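Local coordinates for DUF1436 domain-containing protein (Neisseria meningitidis, PDB 2GKP) that is of unknown function but belongs to the CDI immunity protein family, and so probably neutralises a toxin of contact-dependent growth inhibition, at residues A18-L23 with L99-R104. Numbering follows the deposited sequence.
Sequences ANERAL and LGYKTR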
loop_
_atom_site.group_PDB
_atom_site.type_symbol
_atom_site.label_atom_id
_atom_site.label_comp_id
_atom_site.label_asym_id
_atom_site.label_seq_id
_atom_site.Cartn_x
_atom_site.Cartn_y
_atom_site.Cartn_z
ATOM N N ALA A 18 -1.443 -7.520 4.544
ATOM C CA ALA A 18 -2.035 -8.868 4.560
ATOM C C ALA A 18 -2.122 -9.352 5.954
ATOM O O ALA A 18 -1.132 -9.282 6.686
ATOM C CB ALA A 18 -1.174 -9.854 3.752
ATOM N N ASN A 19 -3.278 -9.899 6.315
ATOM C CA ASN A 19 -3.409 -10.588 7.600
ATOM C C ASN A 19 -4.049 -11.944 7.369
ATOM O O ASN A 19 -4.072 -12.422 6.224
ATOM C CB ASN A 19 -4.099 -9.691 8.671
ATOM C CG ASN A 19 -5.581 -9.414 8.402
ATOM O OD1 ASN A 19 -6.229 -8.593 9.123
ATOM N ND2 ASN A 19 -6.143 -10.109 7.422
ATOM N N GLU A 20 -4.536 -12.584 8.431
ATOM C CA GLU A 20 -5.055 -13.925 8.219
ATOM C C GLU A 20 -6.403 -13.954 7.502
ATOM O O GLU A 20 -6.909 -15.048 7.197
ATOM C CB GLU A 20 -5.141 -14.720 9.546
ATOM C CG GLU A 20 -6.296 -14.329 10.499
ATOM C CD GLU A 20 -6.111 -13.012 11.224
ATOM O OE1 GLU A 20 -5.002 -12.407 11.155
ATOM O OE2 GLU A 20 -7.098 -12.615 11.895
ATOM N N ARG A 21 -7.002 -12.784 7.237
ATOM C CA ARG A 21 -8.299 -12.771 6.521
ATOM C C ARG A 21 -8.254 -12.181 5.125
ATOM O O ARG A 21 -9.149 -12.452 4.350
ATOM C CB ARG A 21 -9.366 -12.090 7.326
ATOM C CG ARG A 21 -9.728 -12.865 8.593
ATOM C CD ARG A 21 -10.941 -12.265 9.309
ATOM N NE ARG A 21 -11.006 -12.901 10.638
ATOM C CZ ARG A 21 -11.694 -12.457 11.691
ATOM N NH1 ARG A 21 -12.514 -11.421 11.571
ATOM N NH2 ARG A 21 -11.537 -13.086 12.855
ATOM N N ALA A 22 -7.257 -11.340 4.811
ATOM C CA ALA A 22 -7.314 -10.626 3.554
ATOM C C ALA A 22 -5.998 -10.051 3.143
ATOM O O ALA A 22 -5.119 -9.783 3.984
ATOM C CB ALA A 22 -8.321 -9.471 3.662
ATOM N N LEU A 23 -5.903 -9.806 1.839
ATOM C CA LEU A 23 -4.951 -8.836 1.260
ATOM C C LEU A 23 -5.663 -7.487 1.096
ATOM O O LEU A 23 -6.854 -7.477 0.797
ATOM C CB LEU A 23 -4.450 -9.306 -0.114
ATOM C CG LEU A 23 -4.075 -10.781 -0.237
ATOM C CD1 LEU A 23 -3.645 -11.088 -1.670
ATOM C CD2 LEU A 23 -2.947 -11.115 0.738
ATOM N N LEU A 99 -14.094 -6.929 7.438
ATOM C CA LEU A 99 -13.395 -8.194 7.614
ATOM C C LEU A 99 -13.881 -8.979 8.822
ATOM O O LEU A 99 -13.319 -10.039 9.104
ATOM C CB LEU A 99 -11.862 -7.996 7.675
ATOM C CG LEU A 99 -11.250 -7.496 6.356
ATOM C CD1 LEU A 99 -9.772 -7.254 6.603
ATOM C CD2 LEU A 99 -11.433 -8.529 5.278
ATOM N N GLY A 100 -14.920 -8.518 9.500
ATOM C CA GLY A 100 -15.517 -9.316 10.586
ATOM C C GLY A 100 -14.842 -9.177 11.952
ATOM O O GLY A 100 -14.965 -10.062 12.798
ATOM N N TYR A 101 -14.080 -8.106 12.165
ATOM C CA TYR A 101 -13.382 -7.901 13.447
ATOM C C TYR A 101 -14.151 -6.965 14.343
ATOM O O TYR A 101 -14.812 -6.016 13.898
ATOM C CB TYR A 101 -11.991 -7.293 13.232
ATOM C CG TYR A 101 -11.002 -8.189 12.535
ATOM C CD1 TYR A 101 -10.374 -9.241 13.198
ATOM C CD2 TYR A 101 -10.672 -7.975 11.204
ATOM C CE1 TYR A 101 -9.462 -10.049 12.566
ATOM C CE2 TYR A 101 -9.782 -8.803 10.558
ATOM C CZ TYR A 101 -9.151 -9.815 11.234
ATOM O OH TYR A 101 -8.234 -10.603 10.580
ATOM N N LYS A 102 -14.102 -7.286 15.633
ATOM C CA LYS A 102 -14.719 -6.484 16.667
ATOM C C LYS A 102 -13.725 -5.640 17.440
ATOM O O LYS A 102 -14.139 -4.733 18.170
ATOM C CB LYS A 102 -15.502 -7.400 17.654
ATOM C CG LYS A 102 -16.536 -8.228 16.895
ATOM C CD LYS A 102 -17.658 -7.402 16.288
ATOM C CE LYS A 102 -18.550 -8.218 15.332
ATOM N NZ LYS A 102 -17.859 -8.896 14.182
ATOM N N THR A 103 -12.437 -5.934 17.316
ATOM C CA THR A 103 -11.374 -5.166 17.982
ATOM C C THR A 103 -10.286 -4.832 16.985
ATOM O O THR A 103 -9.961 -5.623 16.114
ATOM C CB THR A 103 -10.719 -5.899 19.210
ATOM O OG1 THR A 103 -9.964 -7.040 18.793
ATOM C CG2 THR A 103 -11.760 -6.352 20.224
ATOM N N ARG A 104 -9.712 -3.636 17.108
ATOM C CA ARG A 104 -8.535 -3.316 16.291
ATOM C C ARG A 104 -7.358 -4.215 16.638
ATOM O O ARG A 104 -6.501 -4.461 15.787
ATOM C CB ARG A 104 -8.157 -1.820 16.381
ATOM C CG ARG A 104 -7.620 -1.380 17.717
ATOM C CD ARG A 104 -7.819 0.106 17.906
ATOM N NE ARG A 104 -7.010 0.876 16.975
ATOM C CZ ARG A 104 -7.352 2.083 16.527
ATOM N NH1 ARG A 104 -6.536 2.732 15.716
ATOM N NH2 ARG A 104 -8.529 2.657 16.849
#
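Asn19 and Tyr101 reach toward each other tip to tip, the amide and ring planes turned 63° apart; Asn19 also touches Leu107 of the helix 104-108. Glu20 meets the same phenol from another direction: the Tyr101 hydroxyl donates a hydrogen bond to Glu20 OE2, OH to OE2 2.7 Å, with the carboxylate turned nearly perpendicular to the ring and its oxygen approached from above the carboxylate plane. The other oxygen, Glu20 OE1, is hydrogen-bonded to Asn110 ND2, so each carboxylate oxygen has a partner.

Arg21 makes the broadest contact. Its chain runs extended from CG to NE, passing Tyr101 in the opposite direction, and lays the guanidinium flat on one ring face in a cation-pi stack, with planes 2° apart and CZ 3.8 Å from the ring centroid. NH1 lies over the ring centre and, in the guanidinium plane, gives a nearly straight hydrogen bond to the Leu99 carbonyl, NH1 to Leu99 O 2.9 Å. That bond and the stack together restrict rotation of the guanidinium, and its positive charge would suit a place near the C-terminal end of the helix dipole. Gly100, with positive phi, turns the chain out of the helical path.

Next in sequence, Ala22 CB packs against Leu99 CD2 at 3.6 Å, and both side chains touch Ile44 of strand 34-45. The arrangement is a cation-pi stack joining the turn of a beta-hairpin, strands 11-18 and 23-30, to the interhelical loop after helix 81-99 in this alpha+beta fold of the CDI immunity protein family.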